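PDB 7MIQ: glutathione S-transferase from Vibrio parahaemolyticus, which probably catalyses the conjugation of glutathione to electrophilic compounds, as a dimeric glutathione transferase of the Gtt2 class. Local coordinates for residues G36-S40 and N49-P53; F103-A109 and R137-F141; Q111-N115 and W130-K135; F141-L145 and I169-F173. All coordinates share one frame; numbering follows the deposited sequence.

Contact 1 of 4, residues G36-S40 and N49-P53; sequences GDNLS and NGKVP
Within the thioredoxin-like N-terminal domain, the residues leading to the cis-proline Pro53 pair with the loop at Asn38, Leu39 and Ser40, making one antiparallel bridge in which Leu39 and Lys51 are a non-hydrogen-bonded pair. Val52 N donates to Asn38 O over 2.8 Å, while Ser40 N reaches Gly50 O at 2.9 Å. Each acceptor also meets a backbone CH: Lys51 CA lies 3.0 Å from Asn38 O, and Leu39 CA 3.3 Å from Gly50 O. The Lys51 chain runs straight along Asn38 and Leu39, which lays its CE on Asp37 O at 3.2 Å; the bend at its last torsion (chi4 58°) then turns NZ to 3.4 Å from Leu39 CD2. In residues 49-53, Asn49 OD1 accepts from Lys51 N in an Asx turn, and across the contact Asn38 OD1 is anchored by Thr9. In this family the residue before the cis-proline usually offers its backbone N and O to the cysteinyl part of glutathione. Here Val52 N is taken by Asn38 O and Val52 O by Ser11 OG, so binding in the usual way would probably need these bonds shared or exchanged.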
loop_
_atom_site.group_PDB
_atom_site.type_symbol
_atom_site.label_atom_id
_atom_site.label_comp_id
_atom_site.label_asym_id
_atom_site.label_seq_id
_atom_site.Cartn_x
_atom_site.Cartn_y
_atom_site.Cartn_z
ATOM N N GLY A 36 -16.998 11.640 -4.530
ATOM C CA GLY A 36 -16.065 10.783 -5.240
ATOM C C GLY A 36 -15.037 10.207 -4.290
ATOM O O GLY A 36 -13.982 9.713 -4.704
ATOM N N ASP A 37 -15.369 10.273 -2.999
ATOM C CA ASP A 37 -14.477 9.954 -1.895
ATOM C C ASP A 37 -13.211 10.800 -1.919
ATOM O O ASP A 37 -12.314 10.566 -2.733
ATOM C CB ASP A 37 -14.131 8.468 -1.897
ATOM C CG ASP A 37 -15.185 7.635 -1.210
ATOM O OD1 ASP A 37 -16.315 7.538 -1.737
ATOM O OD2 ASP A 37 -14.877 7.078 -0.135
ATOM N N ASN A 38 -13.149 11.793 -1.033
ATOM C CA ASN A 38 -11.958 12.563 -0.686
ATOM C C ASN A 38 -11.466 13.466 -1.808
ATOM O O ASN A 38 -10.436 14.118 -1.636
ATOM C CB ASN A 38 -10.788 11.663 -0.249
ATOM C CG ASN A 38 -11.214 10.573 0.725
ATOM O OD1 ASN A 38 -12.097 10.782 1.554
ATOM N ND2 ASN A 38 -10.590 9.398 0.620
ATOM N N LEU A 39 -12.162 13.537 -2.943
ATOM C CA LEU A 39 -11.646 14.265 -4.095
ATOM C C LEU A 39 -11.562 15.764 -3.815
ATOM O O LEU A 39 -12.362 16.328 -3.062
ATOM C CB LEU A 39 -12.518 14.007 -5.326
ATOM C CG LEU A 39 -12.371 12.606 -5.926
ATOM C CD1 LEU A 39 -13.266 12.425 -7.142
ATOM C CD2 LEU A 39 -10.925 12.347 -6.291
ATOM N N SER A 40 -10.566 16.403 -4.424
ATOM C CA SER A 40 -10.394 17.843 -4.337
ATOM C C SER A 40 -11.100 18.538 -5.502
ATOM O O SER A 40 -11.510 17.915 -6.485
ATOM C CB SER A 40 -8.906 18.211 -4.315
ATOM O OG SER A 40 -8.280 17.800 -3.109
ATOM N N ASN A 49 -2.735 12.321 -6.105
ATOM C CA ASN A 49 -3.867 11.405 -6.165
ATOM C C ASN A 49 -5.205 12.131 -6.237
ATOM O O ASN A 49 -6.247 11.476 -6.351
ATOM C CB ASN A 49 -3.836 10.435 -4.970
ATOM C CG ASN A 49 -4.194 11.095 -3.644
ATOM O OD1 ASN A 49 -4.235 12.318 -3.521
ATOM N ND2 ASN A 49 -4.448 10.269 -2.634
ATOM N N GLY A 50 -5.195 13.464 -6.184
ATOM C CA GLY A 50 -6.404 14.249 -6.326
ATOM C C GLY A 50 -7.330 14.226 -5.134
ATOM O O GLY A 50 -8.525 14.494 -5.288
ATOM N N LYS A 51 -6.817 13.923 -3.943
ATOM C CA LYS A 51 -7.665 13.737 -2.778
ATOM C C LYS A 51 -7.053 14.408 -1.556
ATOM O O LYS A 51 -5.868 14.750 -1.532
ATOM C CB LYS A 51 -7.906 12.246 -2.491
ATOM C CG LYS A 51 -8.767 11.542 -3.530
ATOM C CD LYS A 51 -8.945 10.070 -3.202
ATOM C CE LYS A 51 -9.781 9.365 -4.260
ATOM N NZ LYS A 51 -9.175 9.475 -5.615
ATOM N N VAL A 52 -7.894 14.604 -0.543
ATOM C CA VAL A 52 -7.456 14.993 0.795
ATOM C C VAL A 52 -7.233 13.706 1.580
ATOM O O VAL A 52 -7.860 12.682 1.269
ATOM C CB VAL A 52 -8.483 15.905 1.490
ATOM C CG1 VAL A 52 -8.639 17.211 0.734
ATOM C CG2 VAL A 52 -9.825 15.195 1.627
ATOM N N PRO A 53 -6.371 13.699 2.609
ATOM C CA PRO A 53 -5.604 14.833 3.142
ATOM C C PRO A 53 -4.418 15.242 2.275
ATOM O O PRO A 53 -3.907 14.445 1.485
ATOM C CB PRO A 53 -5.114 14.313 4.495
ATOM C CG PRO A 53 -4.988 12.845 4.289
ATOM C CD PRO A 53 -6.133 12.466 3.383
#

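Contact 2 of 4, residues F103-A109 and R137-F141; sequences FQGLYAA and RVLEF
Arg137 O accepts a 2.7 Å hydrogen bond from a water that also donates, weakly, to Gln104 O at 3.3 Å; the water supplies the two donors that let these facing acceptors lie together. The Arg137 side chain leaves the same residue and folds back through a bend at chi3 (48°), which brings the guanidinium against helix 88-114. One of its faces is covered by the methyl of Ala108, with NH1 3.5 Å from Ala108 CB. At its edge NH2 makes a weak, strongly bent bond to Phe103 O, 3.2 Å long, and the Phe103 ring lies at a slant beside NH2. One turn on from Arg137, the Phe141 ring takes Gln104 CB over one face, 4.2 Å from its centroid, a CH-pi contact displaced toward the rim; the Gln104 amide stands steeply to the ring, and its OE1 lies 3.6 Å from Phe141 CD1. Val138 CG2 packs on Ala108 CB at 3.8 Å and beside Ala109. With Gly105, Ala108 and Ala109 on the facing side, the segment axes come within 8.5 Å at 151°, the near-antiparallel packing of long helices in the all-helical C-terminal domain of glutathione transferases.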
loop_
_atom_site.group_PDB
_atom_site.type_symbol
_atom_site.label_atom_id
_atom_site.label_comp_id
_atom_site.label_asym_id
_atom_site.label_seq_id
_atom_site.Cartn_x
_atom_site.Cartn_y
_atom_site.Cartn_z
ATOM N N PHE A 103 -5.080 -3.715 1.942
ATOM C CA PHE A 103 -5.687 -4.406 0.800
ATOM C C PHE A 103 -6.861 -5.283 1.223
ATOM O O PHE A 103 -7.986 -5.111 0.745
ATOM C CB PHE A 103 -4.665 -5.270 0.062
ATOM C CG PHE A 103 -5.138 -5.742 -1.285
ATOM C CD1 PHE A 103 -5.175 -4.869 -2.362
ATOM C CD2 PHE A 103 -5.550 -7.051 -1.474
ATOM C CE1 PHE A 103 -5.611 -5.294 -3.602
ATOM C CE2 PHE A 103 -5.987 -7.483 -2.713
ATOM C CZ PHE A 103 -6.019 -6.604 -3.778
ATOM N N GLN A 104 -6.604 -6.260 2.094
ATOM C CA GLN A 104 -7.616 -7.263 2.397
ATOM C C GLN A 104 -8.715 -6.738 3.310
ATOM O O GLN A 104 -9.780 -7.357 3.391
ATOM C CB GLN A 104 -6.956 -8.500 3.016
ATOM C CG GLN A 104 -5.854 -9.092 2.140
ATOM C CD GLN A 104 -5.145 -10.271 2.783
ATOM O OE1 GLN A 104 -5.760 -11.061 3.500
ATOM N NE2 GLN A 104 -3.843 -10.393 2.530
ATOM N N GLY A 105 -8.493 -5.614 3.985
ATOM C CA GLY A 105 -9.494 -5.091 4.892
ATOM C C GLY A 105 -10.028 -3.721 4.522
ATOM O O GLY A 105 -11.171 -3.599 4.068
ATOM N N LEU A 106 -9.203 -2.685 4.707
ATOM C CA LEU A 106 -9.673 -1.309 4.563
ATOM C C LEU A 106 -10.185 -1.035 3.155
ATOM O O LEU A 106 -11.296 -0.523 2.978
ATOM C CB LEU A 106 -8.551 -0.332 4.918
ATOM C CG LEU A 106 -8.946 1.144 4.888
ATOM C CD1 LEU A 106 -10.102 1.412 5.846
ATOM C CD2 LEU A 106 -7.752 2.022 5.228
ATOM N N TYR A 107 -9.379 -1.356 2.140
ATOM C CA TYR A 107 -9.777 -1.078 0.763
ATOM C C TYR A 107 -11.073 -1.798 0.407
ATOM O O TYR A 107 -11.957 -1.220 -0.239
ATOM C CB TYR A 107 -8.660 -1.487 -0.198
ATOM C CG TYR A 107 -7.384 -0.672 -0.118
ATOM C CD1 TYR A 107 -7.360 0.578 0.491
ATOM C CD2 TYR A 107 -6.201 -1.156 -0.668
ATOM C CE1 TYR A 107 -6.187 1.320 0.555
ATOM C CE2 TYR A 107 -5.028 -0.425 -0.609
ATOM C CZ TYR A 107 -5.026 0.812 0.002
ATOM O OH TYR A 107 -3.855 1.536 0.057
ATOM N N ALA A 108 -11.206 -3.061 0.817
ATOM C CA ALA A 108 -12.441 -3.795 0.565
ATOM C C ALA A 108 -13.621 -3.181 1.309
ATOM O O ALA A 108 -14.748 -3.196 0.799
ATOM C CB ALA A 108 -12.269 -5.263 0.955
ATOM N N ALA A 109 -13.387 -2.637 2.507
ATOM C CA ALA A 109 -14.468 -1.996 3.249
ATOM C C ALA A 109 -14.908 -0.704 2.576
ATOM O O ALA A 109 -16.108 -0.412 2.507
ATOM C CB ALA A 109 -14.034 -1.731 4.690
ATOM N N ARG A 137 -15.293 -10.061 1.029
ATOM C CA ARG A 137 -13.858 -10.078 1.287
ATOM C C ARG A 137 -13.545 -9.552 2.684
ATOM O O ARG A 137 -12.637 -10.060 3.353
ATOM C CB ARG A 137 -13.122 -9.276 0.213
ATOM C CG ARG A 137 -13.112 -9.973 -1.147
ATOM C CD ARG A 137 -12.303 -9.213 -2.190
ATOM N NE ARG A 137 -10.993 -8.811 -1.690
ATOM C CZ ARG A 137 -10.560 -7.558 -1.652
ATOM N NH1 ARG A 137 -11.290 -6.559 -2.122
ATOM N NH2 ARG A 137 -9.360 -7.301 -1.137
ATOM N N VAL A 138 -14.290 -8.544 3.143
ATOM C CA VAL A 138 -14.143 -8.077 4.521
ATOM C C VAL A 138 -14.436 -9.212 5.496
ATOM O O VAL A 138 -13.672 -9.463 6.436
ATOM C CB VAL A 138 -15.058 -6.867 4.783
ATOM C CG1 VAL A 138 -15.041 -6.503 6.263
ATOM C CG2 VAL A 138 -14.631 -5.680 3.937
ATOM N N LEU A 139 -15.544 -9.925 5.275
ATOM C CA LEU A 139 -15.921 -11.009 6.177
ATOM C C LEU A 139 -14.894 -12.133 6.176
ATOM O O LEU A 139 -14.674 -12.770 7.213
ATOM C CB LEU A 139 -17.302 -11.552 5.797
ATOM C CG LEU A 139 -18.478 -10.578 5.910
ATOM C CD1 LEU A 139 -19.733 -11.171 5.283
ATOM C CD2 LEU A 139 -18.731 -10.220 7.362
ATOM N N GLU A 140 -14.254 -12.390 5.034
ATOM C CA GLU A 140 -13.259 -13.457 4.974
ATOM C C GLU A 140 -11.956 -13.062 5.658
ATOM O O GLU A 140 -11.227 -13.932 6.147
ATOM C CB GLU A 140 -12.998 -13.849 3.521
ATOM C CG GLU A 140 -14.171 -14.554 2.856
ATOM C CD GLU A 140 -13.967 -14.751 1.367
ATOM O OE1 GLU A 140 -12.967 -14.230 0.829
ATOM O OE2 GLU A 140 -14.807 -15.424 0.734
ATOM N N PHE A 141 -11.643 -11.766 5.709
ATOM C CA PHE A 141 -10.404 -11.346 6.355
ATOM C C PHE A 141 -10.535 -11.285 7.874
ATOM O O PHE A 141 -9.535 -11.451 8.579
ATOM C CB PHE A 141 -9.954 -9.990 5.807
ATOM C CG PHE A 141 -8.755 -9.419 6.516
ATOM C CD1 PHE A 141 -7.549 -10.102 6.524
ATOM C CD2 PHE A 141 -8.833 -8.199 7.168
ATOM C CE1 PHE A 141 -6.442 -9.583 7.176
ATOM C CE2 PHE A 141 -7.728 -7.671 7.819
ATOM C CZ PHE A 141 -6.532 -8.365 7.826
HETATM O O HOH W 1 -10.242 -10.374 2.104
#

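Contact 3 of 4, residues Q111-N115 and W130-K135; sequences QAFRN and WGEESK
Gln111 lays its CB against the hydroxyl of Ser134, with Gln111 CB 3.4 Å from Ser134 OG, and its chain then turns at chi2 (-62°) toward the indole of Trp130. The amide stops at the rim of that ring: Gln111 OE1 is 3.6 Å from Trp130 NE1, near the ring plane, close but without a hydrogen bond. Asn115 comes to the same pyrrole edge, its ND2 only 3.1 Å from Trp130 CD1, with the amide turned by 48° against the indole. With CG anti to the backbone N (chi1 180°), Trp130 presents this edge to helix 88-114 and one face, near its rim, to Ser134 OG. Its ring also stacks on Trp130 of the second subunit, which places the contact in the helical C-terminal domain at the dimer interface. The backbones come closest at Ala112 and Gly131, with CA atoms 4.0 Å apart, and Asn115 O occupies the side of Gly131 that bears no side chain. The Ala112 methyl lies against the Lys135 N to Gly131 O bond of the other helix, 3.4 Å from Gly131 O and 3.6 Å from Lys135 N, and Asn115 CB rests on Gly131 CA at 3.7 Å. Of the Lys135 side chain, CB meets Ala112, and the extended chain leads NZ to Leu178 O. Ser134 OG donates to Trp130 O over 2.8 Å, while Ser134 N reaches that oxygen from the other face of its plane. Since the hydroxyl is spent within its own helix, its contact with Gln111 CB is van der Waals packing, and cohesion between the segments rests on close fit.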
loop_
_atom_site.group_PDB
_atom_site.type_symbol
_atom_site.label_atom_id
_atom_site.label_comp_id
_atom_site.label_asym_id
_atom_site.label_seq_id
_atom_site.Cartn_x
_atom_site.Cartn_y
_atom_site.Cartn_z
ATOM N N GLN A 111 -14.759 -0.087 -0.663
ATOM C CA GLN A 111 -15.495 -0.439 -1.873
ATOM C C GLN A 111 -16.902 -0.927 -1.552
ATOM O O GLN A 111 -17.858 -0.594 -2.262
ATOM C CB GLN A 111 -14.728 -1.501 -2.663
ATOM C CG GLN A 111 -13.438 -0.996 -3.286
ATOM C CD GLN A 111 -13.676 0.109 -4.297
ATOM O OE1 GLN A 111 -14.684 0.112 -5.006
ATOM N NE2 GLN A 111 -12.751 1.060 -4.363
ATOM N N ALA A 112 -17.051 -1.724 -0.493
ATOM C CA ALA A 112 -18.381 -2.183 -0.107
ATOM C C ALA A 112 -19.236 -1.024 0.387
ATOM O O ALA A 112 -20.447 -0.986 0.134
ATOM C CB ALA A 112 -18.274 -3.268 0.962
ATOM N N PHE A 113 -18.622 -0.067 1.082
ATOM C CA PHE A 113 -19.369 1.061 1.626
ATOM C C PHE A 113 -19.861 1.982 0.515
ATOM O O PHE A 113 -21.037 2.363 0.486
ATOM C CB PHE A 113 -18.495 1.825 2.622
ATOM C CG PHE A 113 -19.230 2.884 3.397
ATOM C CD1 PHE A 113 -20.261 2.542 4.260
ATOM C CD2 PHE A 113 -18.875 4.219 3.280
ATOM C CE1 PHE A 113 -20.934 3.516 4.981
ATOM C CE2 PHE A 113 -19.543 5.197 4.000
ATOM C CZ PHE A 113 -20.574 4.846 4.851
ATOM N N ARG A 114 -18.977 2.340 -0.419
ATOM C CA ARG A 114 -19.356 3.263 -1.481
ATOM C C ARG A 114 -20.275 2.620 -2.514
ATOM O O ARG A 114 -20.981 3.340 -3.228
ATOM C CB ARG A 114 -18.105 3.820 -2.167
ATOM C CG ARG A 114 -17.470 2.875 -3.173
ATOM C CD ARG A 114 -16.114 3.380 -3.649
ATOM N NE ARG A 114 -16.160 4.765 -4.106
ATOM C CZ ARG A 114 -15.168 5.377 -4.737
ATOM N NH1 ARG A 114 -14.041 4.747 -5.030
ATOM N NH2 ARG A 114 -15.309 6.654 -5.086
ATOM N N ASN A 115 -20.291 1.293 -2.607
ATOM C CA ASN A 115 -21.142 0.611 -3.577
ATOM C C ASN A 115 -22.381 0.026 -2.912
ATOM O O ASN A 115 -22.322 -1.025 -2.272
ATOM C CB ASN A 115 -20.366 -0.496 -4.295
ATOM C CG ASN A 115 -19.195 0.035 -5.096
ATOM O OD1 ASN A 115 -19.163 1.207 -5.471
ATOM N ND2 ASN A 115 -18.224 -0.829 -5.365
ATOM N N TRP A 130 -20.468 -5.756 -7.042
ATOM C CA TRP A 130 -19.094 -5.541 -6.604
ATOM C C TRP A 130 -19.043 -5.145 -5.133
ATOM O O TRP A 130 -18.150 -5.585 -4.399
ATOM C CB TRP A 130 -18.419 -4.479 -7.472
ATOM C CG TRP A 130 -16.992 -4.193 -7.084
ATOM C CD1 TRP A 130 -16.462 -2.981 -6.744
ATOM C CD2 TRP A 130 -15.917 -5.140 -6.986
ATOM N NE1 TRP A 130 -15.127 -3.112 -6.447
ATOM C CE2 TRP A 130 -14.768 -4.428 -6.587
ATOM C CE3 TRP A 130 -15.815 -6.519 -7.199
ATOM C CZ2 TRP A 130 -13.534 -5.047 -6.397
ATOM C CZ3 TRP A 130 -14.589 -7.132 -7.008
ATOM C CH2 TRP A 130 -13.465 -6.396 -6.612
ATOM N N GLY A 131 -19.990 -4.319 -4.686
ATOM C CA GLY A 131 -20.065 -3.996 -3.272
ATOM C C GLY A 131 -20.320 -5.220 -2.414
ATOM O O GLY A 131 -19.735 -5.369 -1.338
ATOM N N GLU A 132 -21.192 -6.116 -2.882
ATOM C CA GLU A 132 -21.443 -7.358 -2.160
ATOM C C GLU A 132 -20.216 -8.260 -2.177
ATOM O O GLU A 132 -19.908 -8.920 -1.177
ATOM C CB GLU A 132 -22.649 -8.081 -2.761
ATOM C CG GLU A 132 -23.047 -9.348 -2.020
ATOM C CD GLU A 132 -23.587 -9.069 -0.628
ATOM O OE1 GLU A 132 -24.062 -7.938 -0.386
ATOM O OE2 GLU A 132 -23.533 -9.980 0.225
ATOM N N GLU A 133 -19.510 -8.311 -3.308
ATOM C CA GLU A 133 -18.263 -9.066 -3.360
ATOM C C GLU A 133 -17.219 -8.457 -2.434
ATOM O O GLU A 133 -16.499 -9.179 -1.734
ATOM C CB GLU A 133 -17.748 -9.124 -4.801
ATOM C CG GLU A 133 -16.365 -9.736 -4.957
ATOM C CD GLU A 133 -16.309 -11.190 -4.527
ATOM O OE1 GLU A 133 -17.366 -11.856 -4.520
ATOM O OE2 GLU A 133 -15.202 -11.666 -4.193
ATOM N N SER A 134 -17.136 -7.124 -2.403
ATOM C CA SER A 134 -16.188 -6.459 -1.518
ATOM C C SER A 134 -16.522 -6.720 -0.054
ATOM O O SER A 134 -15.620 -6.913 0.770
ATOM C CB SER A 134 -16.167 -4.959 -1.808
ATOM O OG SER A 134 -15.772 -4.708 -3.147
ATOM N N LYS A 135 -17.813 -6.745 0.288
ATOM C CA LYS A 135 -18.199 -7.031 1.668
ATOM C C LYS A 135 -17.820 -8.453 2.062
ATOM O O LYS A 135 -17.366 -8.689 3.186
ATOM C CB LYS A 135 -19.697 -6.798 1.860
ATOM C CG LYS A 135 -20.172 -7.048 3.286
ATOM C CD LYS A 135 -21.589 -6.547 3.504
ATOM C CE LYS A 135 -22.012 -6.720 4.953
ATOM N NZ LYS A 135 -23.341 -6.099 5.218
#

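Contact 4 of 4, residues F141-L145 and I169-F173; sequences FLPTL and IFIGF
The rings of Phe141 and Phe170 meet obliquely, their planes 47° apart and their centroids 5.8 Å from each other. It is the far end of the Phe170 ring that does the touching. Phe170 CE2 lies 3.8 Å from Phe141 CD2, and both CE2 and CZ of Phe170 come to the edge of the Phe141 ring, close to its plane. On Phe170 itself, Leu145 CD2 occupies an edge position 4.0 Å from CE2; the two side chains run alongside, pointing opposite ways. Leu142 approaches the same ring at a slant, its CD2 3.9 Å from Phe170 CZ. Because Phe170 holds CG anti to its backbone N (chi1 159°), the ring is carried across the distance between the two helices. Those are helices 127-151 and 162-177 of the all-helical C-terminal domain, whose segment axes pass 12.9 Å apart at 137°, so that side chains rather than backbones span the interval. The first of them is kinked at Pro143, where the nitrogen has no bond to the preceding turn. Beside the aromatic pair, Ile171 reaches with CD1 to the two leucines. It meets Leu142 CD2 at 3.8 Å, the two side chains crossing at a slant, and Leu145 CD2 tip to tip at 4.1 Å. Further apolar groups extend this layer: Ile189 of helix 187-196 packs on both Leu142 and Ile171, Trp192 and Phe193 also touch Ile171, and Ile155 lies against Leu145.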
loop_
_atom_site.group_PDB
_atom_site.type_symbol
_atom_site.label_atom_id
_atom_site.label_comp_id
_atom_site.label_asym_id
_atom_site.label_seq_id
_atom_site.Cartn_x
_atom_site.Cartn_y
_atom_site.Cartn_z
ATOM N N PHE A 141 -11.643 -11.766 5.709
ATOM C CA PHE A 141 -10.404 -11.346 6.355
ATOM C C PHE A 141 -10.535 -11.285 7.874
ATOM O O PHE A 141 -9.535 -11.451 8.579
ATOM C CB PHE A 141 -9.954 -9.990 5.807
ATOM C CG PHE A 141 -8.755 -9.419 6.516
ATOM C CD1 PHE A 141 -7.549 -10.102 6.524
ATOM C CD2 PHE A 141 -8.833 -8.199 7.168
ATOM C CE1 PHE A 141 -6.442 -9.583 7.176
ATOM C CE2 PHE A 141 -7.728 -7.671 7.819
ATOM C CZ PHE A 141 -6.532 -8.365 7.826
ATOM N N LEU A 142 -11.742 -11.062 8.393
ATOM C CA LEU A 142 -11.909 -10.901 9.836
ATOM C C LEU A 142 -11.405 -12.083 10.661
ATOM O O LEU A 142 -10.781 -11.837 11.708
ATOM C CB LEU A 142 -13.379 -10.614 10.163
ATOM C CG LEU A 142 -13.945 -9.269 9.717
ATOM C CD1 LEU A 142 -15.447 -9.235 9.960
ATOM C CD2 LEU A 142 -13.253 -8.122 10.441
ATOM N N PRO A 143 -11.641 -13.351 10.291
ATOM C CA PRO A 143 -11.034 -14.443 11.074
ATOM C C PRO A 143 -9.519 -14.376 11.112
ATOM O O PRO A 143 -8.914 -14.658 12.154
ATOM C CB PRO A 143 -11.526 -15.708 10.355
ATOM C CG PRO A 143 -12.769 -15.297 9.670
ATOM C CD PRO A 143 -12.566 -13.870 9.265
ATOM N N THR A 144 -8.886 -14.007 9.993
ATOM C CA THR A 144 -7.432 -13.876 9.970
ATOM C C THR A 144 -6.961 -12.813 10.955
ATOM O O THR A 144 -5.960 -13.003 11.657
ATOM C CB THR A 144 -6.960 -13.540 8.554
ATOM O OG1 THR A 144 -7.401 -14.556 7.649
ATOM C CG2 THR A 144 -5.443 -13.441 8.504
ATOM N N LEU A 145 -7.672 -11.685 11.020
ATOM C CA LEU A 145 -7.307 -10.639 11.969
ATOM C C LEU A 145 -7.551 -11.083 13.406
ATOM O O LEU A 145 -6.741 -10.799 14.296
ATOM C CB LEU A 145 -8.089 -9.362 11.665
ATOM C CG LEU A 145 -7.746 -8.144 12.521
ATOM C CD1 LEU A 145 -6.263 -7.816 12.416
ATOM C CD2 LEU A 145 -8.601 -6.946 12.098
ATOM N N ILE A 169 -9.636 2.154 11.945
ATOM C CA ILE A 169 -10.491 2.728 10.908
ATOM C C ILE A 169 -11.201 1.625 10.130
ATOM O O ILE A 169 -12.392 1.740 9.811
ATOM C CB ILE A 169 -9.669 3.642 9.976
ATOM C CG1 ILE A 169 -9.120 4.847 10.747
ATOM C CG2 ILE A 169 -10.510 4.104 8.785
ATOM C CD1 ILE A 169 -10.194 5.746 11.323
ATOM N N PHE A 170 -10.486 0.538 9.819
ATOM C CA PHE A 170 -11.090 -0.579 9.093
ATOM C C PHE A 170 -12.242 -1.193 9.881
ATOM O O PHE A 170 -13.338 -1.393 9.345
ATOM C CB PHE A 170 -10.020 -1.631 8.770
ATOM C CG PHE A 170 -10.572 -3.012 8.495
ATOM C CD1 PHE A 170 -11.502 -3.225 7.488
ATOM C CD2 PHE A 170 -10.143 -4.101 9.241
ATOM C CE1 PHE A 170 -12.004 -4.498 7.241
ATOM C CE2 PHE A 170 -10.638 -5.372 9.001
ATOM C CZ PHE A 170 -11.570 -5.571 7.998
ATOM N N ILE A 171 -12.014 -1.499 11.161
ATOM C CA ILE A 171 -13.078 -2.094 11.965
ATOM C C ILE A 171 -14.219 -1.099 12.165
ATOM O O ILE A 171 -15.393 -1.492 12.195
ATOM C CB ILE A 171 -12.511 -2.613 13.303
ATOM C CG1 ILE A 171 -11.586 -3.815 13.067
ATOM C CG2 ILE A 171 -13.631 -2.984 14.274
ATOM C CD1 ILE A 171 -12.222 -4.953 12.267
ATOM N N GLY A 172 -13.907 0.195 12.279
ATOM C CA GLY A 172 -14.961 1.200 12.294
ATOM C C GLY A 172 -15.826 1.152 11.048
ATOM O O GLY A 172 -17.055 1.247 11.129
ATOM N N PHE A 173 -15.195 1.005 9.880
ATOM C CA PHE A 173 -15.941 0.801 8.641
ATOM C C PHE A 173 -16.872 -0.398 8.757
ATOM O O PHE A 173 -18.069 -0.304 8.460
ATOM C CB PHE A 173 -14.974 0.596 7.472
ATOM C CG PHE A 173 -14.820 1.791 6.575
ATOM C CD1 PHE A 173 -15.854 2.192 5.750
ATOM C CD2 PHE A 173 -13.621 2.486 6.527
ATOM C CE1 PHE A 173 -15.709 3.283 4.915
ATOM C CE2 PHE A 173 -13.469 3.580 5.693
ATOM C CZ PHE A 173 -14.518 3.978 4.887
#

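How the contacts relate
Contacts 2, 3 and 4 all use helix 127-151, and contacts 2 and 3 pair it with helix 88-114 at successive levels, contact 3 nested within the loop that contact 2 closes. Toward the interior the chemistry becomes wholly apolar: contact 4 is buried, contact 2, sharing Phe141 with it, adds a water and an arginine, and contact 3 lies farther out. Contact 3 meets the second subunit through Trp130; contacts 1 and 2 also reach it, through Asn49 and Gln104. Phe170 links contacts 2 and 4 by packing on Gly105. Contact 1 differs in kind, a loop pairing held by backbone hydrogen bonds in the thioredoxin-like domain. It meets the helical domain where Arg114 of contact 3 packs on Gly36 and Asp37.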